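Local structure of 3-oxosteroid 1-dehydrogenase (7P18) at residues K390-Y395 / Q404-R409; S325-V328 / A333-G336; A508-E513 / E519-I524; L87-E92 / G550-N555. The protein probably catalyses the FAD-dependent dehydrogenation of 3-oxosteroids to 3-oxo-Delta(1)-steroids, passing the electrons to an acceptor. One frame throughout, in Å; residues are numbered along the deposited sequence.

Contact 1 (K390-Y395 / Q404-R409)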
loop_
_atom_site.group_PDB
_atom_site.type_symbol
_atom_site.label_atom_id
_atom_site.label_comp_id
_atom_site.label_asym_id
_atom_site.label_seq_id
_atom_site.Cartn_x
_atom_site.Cartn_y
_atom_site.Cartn_z
ATOM N N LYS A 390 2.413 -6.338 29.334
ATOM C CA LYS A 390 1.877 -4.956 29.364
ATOM C C LYS A 390 1.637 -4.469 27.928
ATOM O O LYS A 390 0.579 -3.868 27.669
ATOM C CB LYS A 390 2.817 -4.011 30.109
ATOM C CG LYS A 390 2.329 -2.567 30.066
ATOM C CD LYS A 390 3.191 -1.610 30.835
ATOM C CE LYS A 390 2.635 -0.208 30.825
ATOM N NZ LYS A 390 3.333 0.630 31.822
ATOM N N PHE A 391 2.580 -4.724 27.012
ATOM C CA PHE A 391 2.386 -4.392 25.564
ATOM C C PHE A 391 1.112 -5.082 25.081
ATOM O O PHE A 391 0.168 -4.487 24.477
ATOM C CB PHE A 391 3.637 -4.801 24.791
ATOM C CG PHE A 391 3.642 -4.313 23.366
ATOM C CD1 PHE A 391 2.790 -4.869 22.422
ATOM C CD2 PHE A 391 4.467 -3.276 22.986
ATOM C CE1 PHE A 391 2.772 -4.400 21.113
ATOM C CE2 PHE A 391 4.463 -2.827 21.666
ATOM C CZ PHE A 391 3.600 -3.376 20.740
ATOM N N ARG A 392 1.049 -6.388 25.338
ATOM C CA ARG A 392 -0.072 -7.259 24.921
ATOM C C ARG A 392 -1.397 -6.665 25.365
ATOM O O ARG A 392 -2.336 -6.630 24.549
ATOM C CB ARG A 392 0.060 -8.665 25.502
ATOM C CG ARG A 392 -1.043 -9.612 25.053
ATOM C CD ARG A 392 -0.910 -10.090 23.601
ATOM N NE ARG A 392 -2.110 -10.846 23.273
ATOM C CZ ARG A 392 -3.253 -10.326 22.815
ATOM N NH1 ARG A 392 -3.367 -9.055 22.469
ATOM N NH2 ARG A 392 -4.294 -11.111 22.678
ATOM N N TYR A 393 -1.472 -6.262 26.633
ATOM C CA TYR A 393 -2.720 -5.704 27.229
ATOM C C TYR A 393 -3.088 -4.383 26.539
ATOM O O TYR A 393 -4.292 -4.143 26.298
ATOM C CB TYR A 393 -2.549 -5.484 28.735
ATOM C CG TYR A 393 -3.780 -4.957 29.438
ATOM C CD1 TYR A 393 -4.828 -5.794 29.795
ATOM C CD2 TYR A 393 -3.892 -3.614 29.744
ATOM C CE1 TYR A 393 -5.945 -5.306 30.455
ATOM C CE2 TYR A 393 -5.009 -3.107 30.384
ATOM C CZ TYR A 393 -6.036 -3.959 30.752
ATOM O OH TYR A 393 -7.147 -3.469 31.373
ATOM N N ASN A 394 -2.090 -3.538 26.275
ATOM C CA ASN A 394 -2.304 -2.124 25.836
ATOM C C ASN A 394 -2.523 -1.967 24.325
ATOM O O ASN A 394 -3.257 -1.025 23.944
ATOM C CB ASN A 394 -1.191 -1.228 26.350
ATOM C CG ASN A 394 -1.410 -0.993 27.841
ATOM O OD1 ASN A 394 -0.734 -1.563 28.677
ATOM N ND2 ASN A 394 -2.539 -0.427 28.159
ATOM N N TYR A 395 -1.926 -2.808 23.481
ATOM C CA TYR A 395 -1.671 -2.427 22.061
ATOM C C TYR A 395 -2.119 -3.503 21.096
ATOM O O TYR A 395 -2.074 -4.676 21.424
ATOM C CB TYR A 395 -0.185 -2.160 21.858
ATOM C CG TYR A 395 0.386 -1.059 22.711
ATOM C CD1 TYR A 395 -0.244 0.173 22.802
ATOM C CD2 TYR A 395 1.572 -1.226 23.382
ATOM C CE1 TYR A 395 0.304 1.208 23.550
ATOM C CE2 TYR A 395 2.114 -0.213 24.158
ATOM C CZ TYR A 395 1.477 1.010 24.237
ATOM O OH TYR A 395 2.030 2.014 24.976
ATOM N N GLN A 404 -6.713 -6.046 26.637
ATOM C CA GLN A 404 -7.765 -5.373 27.440
ATOM C C GLN A 404 -9.144 -5.646 26.818
ATOM O O GLN A 404 -10.088 -5.824 27.600
ATOM C CB GLN A 404 -7.421 -3.896 27.658
ATOM C CG GLN A 404 -7.779 -2.907 26.557
ATOM C CD GLN A 404 -7.447 -1.491 26.994
ATOM O OE1 GLN A 404 -7.962 -0.994 28.001
ATOM N NE2 GLN A 404 -6.562 -0.831 26.258
ATOM N N ILE A 405 -9.270 -5.759 25.493
ATOM C CA ILE A 405 -10.593 -5.993 24.840
ATOM C C ILE A 405 -10.698 -7.409 24.246
ATOM O O ILE A 405 -11.823 -7.822 24.052
ATOM C CB ILE A 405 -10.922 -4.905 23.801
ATOM C CG1 ILE A 405 -10.122 -5.045 22.508
ATOM C CG2 ILE A 405 -10.758 -3.524 24.412
ATOM C CD1 ILE A 405 -10.513 -4.039 21.442
ATOM N N GLN A 406 -9.595 -8.113 23.956
ATOM C CA GLN A 406 -9.616 -9.465 23.308
ATOM C C GLN A 406 -8.595 -10.356 24.004
ATOM O O GLN A 406 -7.400 -10.120 23.909
ATOM C CB GLN A 406 -9.329 -9.349 21.803
ATOM C CG GLN A 406 -8.635 -10.559 21.167
ATOM C CD GLN A 406 -7.766 -10.252 19.966
ATOM O OE1 GLN A 406 -8.247 -9.839 18.913
ATOM N NE2 GLN A 406 -6.469 -10.499 20.075
ATOM N N PRO A 407 -9.021 -11.417 24.713
ATOM C CA PRO A 407 -8.078 -12.342 25.343
ATOM C C PRO A 407 -7.391 -13.217 24.287
ATOM O O PRO A 407 -7.858 -13.247 23.189
ATOM C CB PRO A 407 -8.971 -13.197 26.254
ATOM C CG PRO A 407 -10.306 -13.197 25.532
ATOM C CD PRO A 407 -10.423 -11.822 24.902
ATOM N N ASP A 408 -6.291 -13.861 24.659
ATOM C CA ASP A 408 -5.513 -14.793 23.813
ATOM C C ASP A 408 -6.442 -15.861 23.225
ATOM O O ASP A 408 -7.258 -16.431 23.975
ATOM C CB ASP A 408 -4.359 -15.393 24.608
ATOM C CG ASP A 408 -3.281 -14.400 24.985
ATOM O OD1 ASP A 408 -3.343 -13.266 24.477
ATOM O OD2 ASP A 408 -2.354 -14.791 25.720
ATOM N N ARG A 409 -6.372 -16.090 21.911
ATOM C CA ARG A 409 -7.191 -17.130 21.235
ATOM C C ARG A 409 -6.391 -18.441 21.233
ATOM O O ARG A 409 -5.234 -18.440 20.747
ATOM C CB ARG A 409 -7.571 -16.633 19.837
ATOM C CG ARG A 409 -8.595 -17.515 19.147
ATOM C CD ARG A 409 -8.982 -17.089 17.738
ATOM N NE ARG A 409 -9.297 -15.672 17.572
ATOM C CZ ARG A 409 -9.850 -15.148 16.476
ATOM N NH1 ARG A 409 -10.175 -15.928 15.451
ATOM N NH2 ARG A 409 -10.086 -13.847 16.416
#
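Arg392 grips Asp408 side-on in a salt bridge. Arg392 NE and NH2 both reach Asp408 OD1, each at 3.0 Å, and they meet that oxygen nearly along the C-O axis. The guanidinium and the carboxylate are close to coplanar, with their planes 17° apart. The arginine chain bends at its second torsion (chi2 74°), which turns the NE edge to the acid. The other carboxylate oxygen, OD2, has its own partners in Tyr487 and Arg419, so both ends of Asp408 are held. Arg392 NH1 turns to the carbonyl of Met401. A leucine here would probably leave Asp408 OD1 without its two donors and the Met401 carbonyl without this donor.

A backbone bond closes the other end of the contact. Gln404 N donates to Tyr393 O over 3.1 Å, on a lone pair in the carbonyl plane. Just beside it, Gln404 CB sits over one face of the Tyr393 ring in a CH-pi contact, 3.5 Å from the ring centroid. Ring and glutamine chain cross at about a right angle.

The salt bridge ties the chain further along to the same short helix, far from the flavin and steroid sites. The arrangement is a surface loop folded back on the last turn of helix 389-394, where the loop N-H from Gln404 takes up a carbonyl at the helix C-terminus.

Contact 2 (S325-V328 / A333-G336)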
loop_
_atom_site.group_PDB
_atom_site.type_symbol
_atom_site.label_atom_id
_atom_site.label_comp_id
_atom_site.label_asym_id
_atom_site.label_seq_id
_atom_site.Cartn_x
_atom_site.Cartn_y
_atom_site.Cartn_z
ATOM N N SER A 325 5.093 -8.925 7.578
ATOM C CA SER A 325 3.712 -9.464 7.504
ATOM C C SER A 325 3.561 -10.699 8.407
ATOM O O SER A 325 4.576 -11.360 8.711
ATOM C CB SER A 325 3.279 -9.791 6.089
ATOM O OG SER A 325 3.949 -10.966 5.655
ATOM N N ILE A 326 2.309 -10.972 8.762
ATOM C CA ILE A 326 1.893 -11.997 9.774
ATOM C C ILE A 326 0.883 -12.956 9.135
ATOM O O ILE A 326 -0.196 -12.509 8.649
ATOM C CB ILE A 326 1.242 -11.321 10.999
ATOM C CG1 ILE A 326 2.159 -10.297 11.668
ATOM C CG2 ILE A 326 0.728 -12.356 12.005
ATOM C CD1 ILE A 326 3.450 -10.836 12.160
ATOM N N HIS A 327 1.167 -14.244 9.272
ATOM C CA HIS A 327 0.274 -15.332 8.830
ATOM C C HIS A 327 -0.920 -15.355 9.796
ATOM O O HIS A 327 -0.694 -15.326 11.044
ATOM C CB HIS A 327 1.002 -16.664 8.823
ATOM C CG HIS A 327 0.073 -17.820 8.736
ATOM N ND1 HIS A 327 -0.607 -18.139 7.584
ATOM C CD2 HIS A 327 -0.324 -18.693 9.681
ATOM C CE1 HIS A 327 -1.399 -19.161 7.832
ATOM N NE2 HIS A 327 -1.243 -19.520 9.108
ATOM N N VAL A 328 -2.105 -15.338 9.236
ATOM C CA VAL A 328 -3.373 -15.582 9.971
ATOM C C VAL A 328 -4.044 -16.815 9.398
ATOM O O VAL A 328 -4.450 -16.817 8.237
ATOM C CB VAL A 328 -4.312 -14.382 9.907
ATOM C CG1 VAL A 328 -5.576 -14.635 10.712
ATOM C CG2 VAL A 328 -3.585 -13.146 10.415
ATOM N N ALA A 333 -4.370 -13.726 2.530
ATOM C CA ALA A 333 -3.279 -12.726 2.580
ATOM C C ALA A 333 -2.709 -12.642 3.998
ATOM O O ALA A 333 -3.471 -12.857 4.930
ATOM C CB ALA A 333 -3.818 -11.387 2.132
ATOM N N GLN A 334 -1.416 -12.369 4.136
ATOM C CA GLN A 334 -0.797 -12.059 5.443
ATOM C C GLN A 334 -1.105 -10.592 5.804
ATOM O O GLN A 334 -1.362 -9.767 4.915
ATOM C CB GLN A 334 0.667 -12.458 5.433
ATOM C CG GLN A 334 0.794 -13.966 5.217
ATOM C CD GLN A 334 2.044 -14.580 5.773
ATOM O OE1 GLN A 334 2.177 -15.805 5.775
ATOM N NE2 GLN A 334 3.003 -13.751 6.151
ATOM N N THR A 335 -1.129 -10.289 7.106
ATOM C CA THR A 335 -1.431 -8.931 7.615
ATOM C C THR A 335 -0.131 -8.141 7.717
ATOM O O THR A 335 0.840 -8.592 8.399
ATOM C CB THR A 335 -2.124 -8.988 8.978
ATOM O OG1 THR A 335 -3.340 -9.701 8.786
ATOM C CG2 THR A 335 -2.481 -7.609 9.494
ATOM N N GLY A 336 -0.096 -6.955 7.092
ATOM C CA GLY A 336 1.095 -6.100 7.227
ATOM C C GLY A 336 1.116 -5.368 8.564
ATOM O O GLY A 336 0.034 -4.999 9.069
HETATM O O HOH W 1 0.242 -17.495 5.022
HETATM O O HOH W 2 -2.372 -15.367 6.369
#
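Gln334 lays its side chain across the backbone of the facing strand and meets Ser325 and His327 there. Its CG lies anti to the carbonyl carbon (chi1 -62°), and the chain then runs extended. This carries the amide over the start of His327. Gln334 NE2 donates to Ser325 OG at 3.0 Å, with the hydroxyl tilted modestly from the amide plane. NE2 also reaches Asp492. The serine hydroxyl sits between its own backbone N and carbonyl carbon (chi1 73°) and has a second bond, to the carbonyl of Trp292. At the other end of the amide, Gln334 OE1 touches His327 CB at 3.4 Å. A water bridges Gln334 OE1, at 2.7 Å, and His327 ND1, at 2.8 Å. With an alanine here, Ser325 OG and Asp492 would probably lose this donor and the water its hold on the glutamine.

Elsewhere, Val328 CG2 touches Thr335 OG1 at 3.8 Å. Ile326 and Thr335 form the hydrogen-bonded antiparallel pair: Ile326 N donates to Thr335 O at 2.8 Å, and Thr335 N to Ile326 O at 2.9 Å. A second water joins Val328 N to Ala333 O.

The chemistry is that of a largely buried polar network. The glutamine amide uses both its ends, as donor to Ser325 and Asp492 and as acceptor from water, so its orientation is probably well fixed.

Contact 3 (A508-E513 / E519-I524); sequences ARVLDE and EGLYCI
Val510 is the main bump of this contact, and its CG2 methyl fills a hollow between Leu521 and Cys523. Val510 CG2 lies 3.5 Å from Cys523 CB, a tight fit, and 3.8 Å from Leu521 CG. With CG1 anti to the backbone N (chi1 176°), CG2 falls anti to the carbonyl carbon, between those two residues. The leucine also brings CD2 up to the valine CB.

Two smaller knobs lie beside Tyr522 and Ile524. Ala508 CB rests on Ile524 CG2 at 4.0 Å. Arg509 CG comes obliquely to Tyr522 CE2, 3.5 Å away. Beyond that point the arginine and the ring run side by side in the same direction. The arginine ends in a salt bridge to Asp505, while a water links its NH1 to Glu519 OE1. The tyrosine hydroxyl bonds to His556.

Two backbone bonds flank the crossing. Cys523 N donates to Ala508 O at 2.9 Å, nearly in line with the carbonyl. Val510 N donates to Leu521 O at 3.0 Å. Only Arg509 and Tyr522 pair as a beta bridge; the short strands cross at 97°, too steeply to run on as a ladder.

Strand 521-523 is an outermost strand of the five-stranded parallel sheet of the Rossmann-type FAD-binding fold. Strand 265-268 is its neighbour within the sheet, and the short strand 509-511 crosses it at a steep angle.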
loop_
_atom_site.group_PDB
_atom_site.type_symbol
_atom_site.label_atom_id
_atom_site.label_comp_id
_atom_site.label_asym_id
_atom_site.label_seq_id
_atom_site.Cartn_x
_atom_site.Cartn_y
_atom_site.Cartn_z
ATOM N N ALA A 508 3.589 8.447 -19.075
ATOM C CA ALA A 508 3.245 7.028 -18.809
ATOM C C ALA A 508 3.338 6.167 -20.064
ATOM O O ALA A 508 2.798 5.020 -20.051
ATOM C CB ALA A 508 1.878 6.963 -18.195
ATOM N N ARG A 509 4.045 6.627 -21.102
ATOM C CA ARG A 509 4.220 5.811 -22.324
ATOM C C ARG A 509 5.221 4.712 -22.029
ATOM O O ARG A 509 6.297 4.981 -21.438
ATOM C CB ARG A 509 4.686 6.686 -23.497
ATOM C CG ARG A 509 3.600 7.639 -23.946
ATOM C CD ARG A 509 3.931 8.294 -25.290
ATOM N NE ARG A 509 5.051 9.195 -25.154
ATOM C CZ ARG A 509 5.526 9.960 -26.129
ATOM N NH1 ARG A 509 4.979 9.914 -27.338
ATOM N NH2 ARG A 509 6.552 10.757 -25.891
ATOM N N VAL A 510 4.898 3.489 -22.426
ATOM C CA VAL A 510 5.878 2.397 -22.289
ATOM C C VAL A 510 7.047 2.630 -23.255
ATOM O O VAL A 510 6.807 2.868 -24.457
ATOM C CB VAL A 510 5.214 1.021 -22.458
ATOM C CG1 VAL A 510 6.234 -0.088 -22.422
ATOM C CG2 VAL A 510 4.139 0.825 -21.402
ATOM N N LEU A 511 8.265 2.446 -22.770
ATOM C CA LEU A 511 9.515 2.567 -23.558
ATOM C C LEU A 511 10.094 1.190 -23.885
ATOM O O LEU A 511 10.081 0.279 -23.021
ATOM C CB LEU A 511 10.524 3.400 -22.757
ATOM C CG LEU A 511 10.037 4.790 -22.316
ATOM C CD1 LEU A 511 11.116 5.578 -21.609
ATOM C CD2 LEU A 511 9.545 5.612 -23.502
ATOM N N ASP A 512 10.678 1.066 -25.086
ATOM C CA ASP A 512 11.397 -0.155 -25.515
ATOM C C ASP A 512 12.855 -0.071 -25.039
ATOM O O ASP A 512 13.218 0.912 -24.366
ATOM C CB ASP A 512 11.187 -0.362 -27.012
ATOM C CG ASP A 512 11.950 0.606 -27.911
ATOM O OD1 ASP A 512 12.845 1.330 -27.414
ATOM O OD2 ASP A 512 11.614 0.608 -29.100
ATOM N N GLU A 513 13.686 -1.046 -25.422
ATOM C CA GLU A 513 15.101 -1.147 -24.965
ATOM C C GLU A 513 15.927 0.043 -25.492
ATOM O O GLU A 513 17.039 0.288 -24.960
ATOM C CB GLU A 513 15.653 -2.520 -25.362
ATOM C CG GLU A 513 14.963 -3.671 -24.653
ATOM C CD GLU A 513 15.227 -3.787 -23.151
ATOM O OE1 GLU A 513 16.052 -3.025 -22.634
ATOM O OE2 GLU A 513 14.565 -4.638 -22.471
ATOM N N GLU A 519 4.120 3.206 -29.391
ATOM C CA GLU A 519 2.911 3.972 -29.758
ATOM C C GLU A 519 1.688 3.169 -29.331
ATOM O O GLU A 519 1.675 1.976 -29.644
ATOM C CB GLU A 519 2.824 4.178 -31.276
ATOM C CG GLU A 519 3.961 4.992 -31.847
ATOM C CD GLU A 519 4.000 6.424 -31.335
ATOM O OE1 GLU A 519 2.908 7.002 -31.150
ATOM O OE2 GLU A 519 5.120 6.957 -31.119
ATOM N N GLY A 520 0.735 3.832 -28.692
ATOM C CA GLY A 520 -0.555 3.295 -28.229
ATOM C C GLY A 520 -0.526 2.640 -26.836
ATOM O O GLY A 520 -1.601 2.200 -26.376
ATOM N N LEU A 521 0.634 2.502 -26.197
ATOM C CA LEU A 521 0.759 1.714 -24.930
ATOM C C LEU A 521 1.237 2.606 -23.780
ATOM O O LEU A 521 2.340 3.194 -23.878
ATOM C CB LEU A 521 1.746 0.580 -25.111
ATOM C CG LEU A 521 1.742 -0.469 -23.997
ATOM C CD1 LEU A 521 0.383 -1.137 -23.928
ATOM C CD2 LEU A 521 2.856 -1.486 -24.204
ATOM N N TYR A 522 0.429 2.639 -22.731
ATOM C CA TYR A 522 0.680 3.369 -21.480
ATOM C C TYR A 522 0.705 2.346 -20.344
ATOM O O TYR A 522 0.123 1.259 -20.487
ATOM C CB TYR A 522 -0.398 4.420 -21.263
ATOM C CG TYR A 522 -0.443 5.461 -22.357
ATOM C CD1 TYR A 522 -1.046 5.199 -23.577
ATOM C CD2 TYR A 522 0.167 6.701 -22.188
ATOM C CE1 TYR A 522 -1.046 6.139 -24.609
ATOM C CE2 TYR A 522 0.143 7.658 -23.195
ATOM C CZ TYR A 522 -0.476 7.386 -24.407
ATOM O OH TYR A 522 -0.501 8.352 -25.390
ATOM N N CYS A 523 1.305 2.718 -19.222
ATOM C CA CYS A 523 1.429 1.806 -18.071
ATOM C C CYS A 523 1.578 2.629 -16.797
ATOM O O CYS A 523 2.381 3.589 -16.790
ATOM C CB CYS A 523 2.594 0.869 -18.280
ATOM S SG CYS A 523 2.788 -0.364 -16.959
ATOM N N ILE A 524 0.808 2.268 -15.768
ATOM C CA ILE A 524 0.718 3.053 -14.515
ATOM C C ILE A 524 0.706 2.088 -13.319
ATOM O O ILE A 524 0.401 0.902 -13.486
ATOM C CB ILE A 524 -0.524 3.953 -14.551
ATOM C CG1 ILE A 524 -1.807 3.121 -14.516
ATOM C CG2 ILE A 524 -0.505 4.896 -15.750
ATOM C CD1 ILE A 524 -3.042 3.925 -14.399
HETATM O O HOH W 3 3.019 8.423 -28.355
#

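Contact 4 (L87-E92 / G550-N555)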
loop_
_atom_site.group_PDB
_atom_site.type_symbol
_atom_site.label_atom_id
_atom_site.label_comp_id
_atom_site.label_asym_id
_atom_site.label_seq_id
_atom_site.Cartn_x
_atom_site.Cartn_y
_atom_site.Cartn_z
ATOM N N LEU A 87 10.023 12.929 -12.393
ATOM C CA LEU A 87 9.865 13.587 -11.073
ATOM C C LEU A 87 9.164 14.941 -11.251
ATOM O O LEU A 87 8.226 15.235 -10.463
ATOM C CB LEU A 87 11.214 13.800 -10.400
ATOM C CG LEU A 87 12.077 12.549 -10.192
ATOM C CD1 LEU A 87 13.345 12.943 -9.480
ATOM C CD2 LEU A 87 11.346 11.510 -9.399
ATOM N N LEU A 88 9.595 15.741 -12.237
ATOM C CA LEU A 88 8.944 17.056 -12.499
ATOM C C LEU A 88 7.473 16.824 -12.821
ATOM O O LEU A 88 6.619 17.542 -12.305
ATOM C CB LEU A 88 9.641 17.777 -13.658
ATOM C CG LEU A 88 11.122 18.087 -13.431
ATOM C CD1 LEU A 88 11.767 18.599 -14.720
ATOM C CD2 LEU A 88 11.307 19.082 -12.302
ATOM N N ALA A 89 7.195 15.847 -13.676
ATOM C CA ALA A 89 5.821 15.545 -14.133
ATOM C C ALA A 89 4.949 15.121 -12.940
ATOM O O ALA A 89 3.762 15.537 -12.851
ATOM C CB ALA A 89 5.882 14.504 -15.211
ATOM N N TYR A 90 5.500 14.314 -12.034
ATOM C CA TYR A 90 4.742 13.851 -10.835
ATOM C C TYR A 90 4.336 15.072 -9.998
ATOM O O TYR A 90 3.183 15.202 -9.566
ATOM C CB TYR A 90 5.533 12.849 -9.993
ATOM C CG TYR A 90 4.717 12.392 -8.813
ATOM C CD1 TYR A 90 3.639 11.535 -9.006
ATOM C CD2 TYR A 90 4.944 12.852 -7.534
ATOM C CE1 TYR A 90 2.844 11.114 -7.944
ATOM C CE2 TYR A 90 4.142 12.462 -6.468
ATOM C CZ TYR A 90 3.089 11.583 -6.681
ATOM O OH TYR A 90 2.295 11.147 -5.666
ATOM N N LEU A 91 5.275 15.968 -9.741
ATOM C CA LEU A 91 5.035 17.142 -8.875
ATOM C C LEU A 91 4.091 18.126 -9.560
ATOM O O LEU A 91 3.241 18.721 -8.860
ATOM C CB LEU A 91 6.374 17.769 -8.513
ATOM C CG LEU A 91 7.297 16.879 -7.709
ATOM C CD1 LEU A 91 8.659 17.537 -7.512
ATOM C CD2 LEU A 91 6.715 16.480 -6.361
ATOM N N GLU A 92 4.191 18.264 -10.879
ATOM C CA GLU A 92 3.250 19.089 -11.659
ATOM C C GLU A 92 1.827 18.546 -11.527
ATOM O O GLU A 92 0.921 19.329 -11.236
ATOM C CB GLU A 92 3.656 19.121 -13.138
ATOM C CG GLU A 92 2.698 19.937 -13.990
ATOM C CD GLU A 92 2.964 19.961 -15.474
ATOM O OE1 GLU A 92 3.746 19.149 -15.946
ATOM O OE2 GLU A 92 2.421 20.819 -16.133
ATOM N N GLY A 550 -1.897 7.878 -14.167
ATOM C CA GLY A 550 -3.179 7.574 -14.827
ATOM C C GLY A 550 -3.779 8.828 -15.438
ATOM O O GLY A 550 -4.177 8.799 -16.616
ATOM N N PHE A 551 -3.798 9.898 -14.660
ATOM C CA PHE A 551 -4.234 11.263 -15.067
ATOM C C PHE A 551 -3.397 11.729 -16.273
ATOM O O PHE A 551 -4.004 12.167 -17.304
ATOM C CB PHE A 551 -4.133 12.149 -13.832
ATOM C CG PHE A 551 -4.605 13.574 -13.988
ATOM C CD1 PHE A 551 -5.961 13.880 -13.928
ATOM C CD2 PHE A 551 -3.693 14.614 -14.107
ATOM C CE1 PHE A 551 -6.394 15.199 -13.991
ATOM C CE2 PHE A 551 -4.120 15.932 -14.145
ATOM C CZ PHE A 551 -5.467 16.225 -14.138
ATOM N N ARG A 552 -2.070 11.691 -16.166
ATOM C CA ARG A 552 -1.156 12.108 -17.273
ATOM C C ARG A 552 -1.358 11.224 -18.517
ATOM O O ARG A 552 -1.288 11.781 -19.618
ATOM C CB ARG A 552 0.300 12.165 -16.837
ATOM C CG ARG A 552 0.605 13.250 -15.802
ATOM C CD ARG A 552 2.104 13.463 -15.625
ATOM N NE ARG A 552 2.736 13.938 -16.855
ATOM C CZ ARG A 552 2.988 15.224 -17.176
ATOM N NH1 ARG A 552 2.702 16.208 -16.341
ATOM N NH2 ARG A 552 3.569 15.499 -18.339
ATOM N N ALA A 553 -1.581 9.905 -18.380
ATOM C CA ALA A 553 -1.829 9.025 -19.538
ATOM C C ALA A 553 -3.060 9.524 -20.295
ATOM O O ALA A 553 -2.971 9.667 -21.544
ATOM C CB ALA A 553 -2.008 7.567 -19.137
ATOM N N ALA A 554 -4.176 9.702 -19.601
ATOM C CA ALA A 554 -5.455 10.130 -20.197
ATOM C C ALA A 554 -5.229 11.492 -20.870
ATOM O O ALA A 554 -5.624 11.659 -22.028
ATOM C CB ALA A 554 -6.536 10.233 -19.174
ATOM N N ASN A 555 -4.548 12.399 -20.195
ATOM C CA ASN A 555 -4.263 13.760 -20.730
ATOM C C ASN A 555 -3.466 13.623 -22.031
ATOM O O ASN A 555 -3.804 14.323 -23.019
ATOM C CB ASN A 555 -3.531 14.621 -19.699
ATOM C CG ASN A 555 -4.367 15.050 -18.528
ATOM O OD1 ASN A 555 -5.601 14.906 -18.512
ATOM N ND2 ASN A 555 -3.695 15.588 -17.517
HETATM O O HOH W 4 3.777 18.524 -18.588
#
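Arg552 reaches from its helix to Glu92 and Ala89 on the other one, and it carries the whole contact. The charged interaction comes first. Arg552 NH1 donates to Glu92 OE1 at 3.1 Å in a salt bridge. The donor stands well above the carboxylate plane, and the two flat groups are turned 45° against each other. One nitrogen meets one oxygen, so the bridge is single and not two-pronged. The glutamate chain is fully extended, with CG anti to the backbone N (chi1 179°), and so spans out to the arginine.

A water doubles the link. It donates to Glu92 OE1 at 2.7 Å and accepts from Arg552 NH2 at 3.0 Å, near the plane of the guanidinium.

The apolar part is one methyl group. Ala89 CB sits over the centre of one guanidinium face, 3.6 Å from Arg552 CZ. The arginine chain bends at its third torsion (chi3 63°), which turns that flat face to the alanine. The nearest CA atoms, those of Ala89 and Arg552, are 8.4 Å apart, and the arginine chain spans this distance.

The guanidinium has further partners around it. NE bonds to the carbonyl of Lys506, NH2 forms a salt bridge with Asp507, and NH1 reaches Ser93 OG. Thus Arg552 ties helix 84-104 and the loop at Lys506 and Asp507 to helix 543-559. Tyr90 also packs on helix 543-559, at Pro545, Thr548 and Phe549. That helix packs on helix 17-28 through Phe551 and Ala554, while helix 84-104 leans on helix 67-78 through Leu87, Leu88 and Leu91.

Contacts 3 and 4 are neighbours, with centres 14 Å apart. They touch where Tyr522 and Ala508 pack on Ala553, and where Ile524 CG2 lies 3.7 Å from Gly550 N. Strand 521-523 and helix 543-559 follow each other in the chain, and both contacts lie on the same side of its centre. Between nearest atoms, the Ile524 side chain is about 6 Å from the bound FAD. Contact 2 lies across the chain's centre, 34 Å from contact 3 between centres. Its Gly336 is about 6 Å from FAD and about 8 Å from the bound steroid, nearest atoms again. Contact 1 is peripheral, its centre 19 Å from that of contact 2 and 50 Å from that of contact 3.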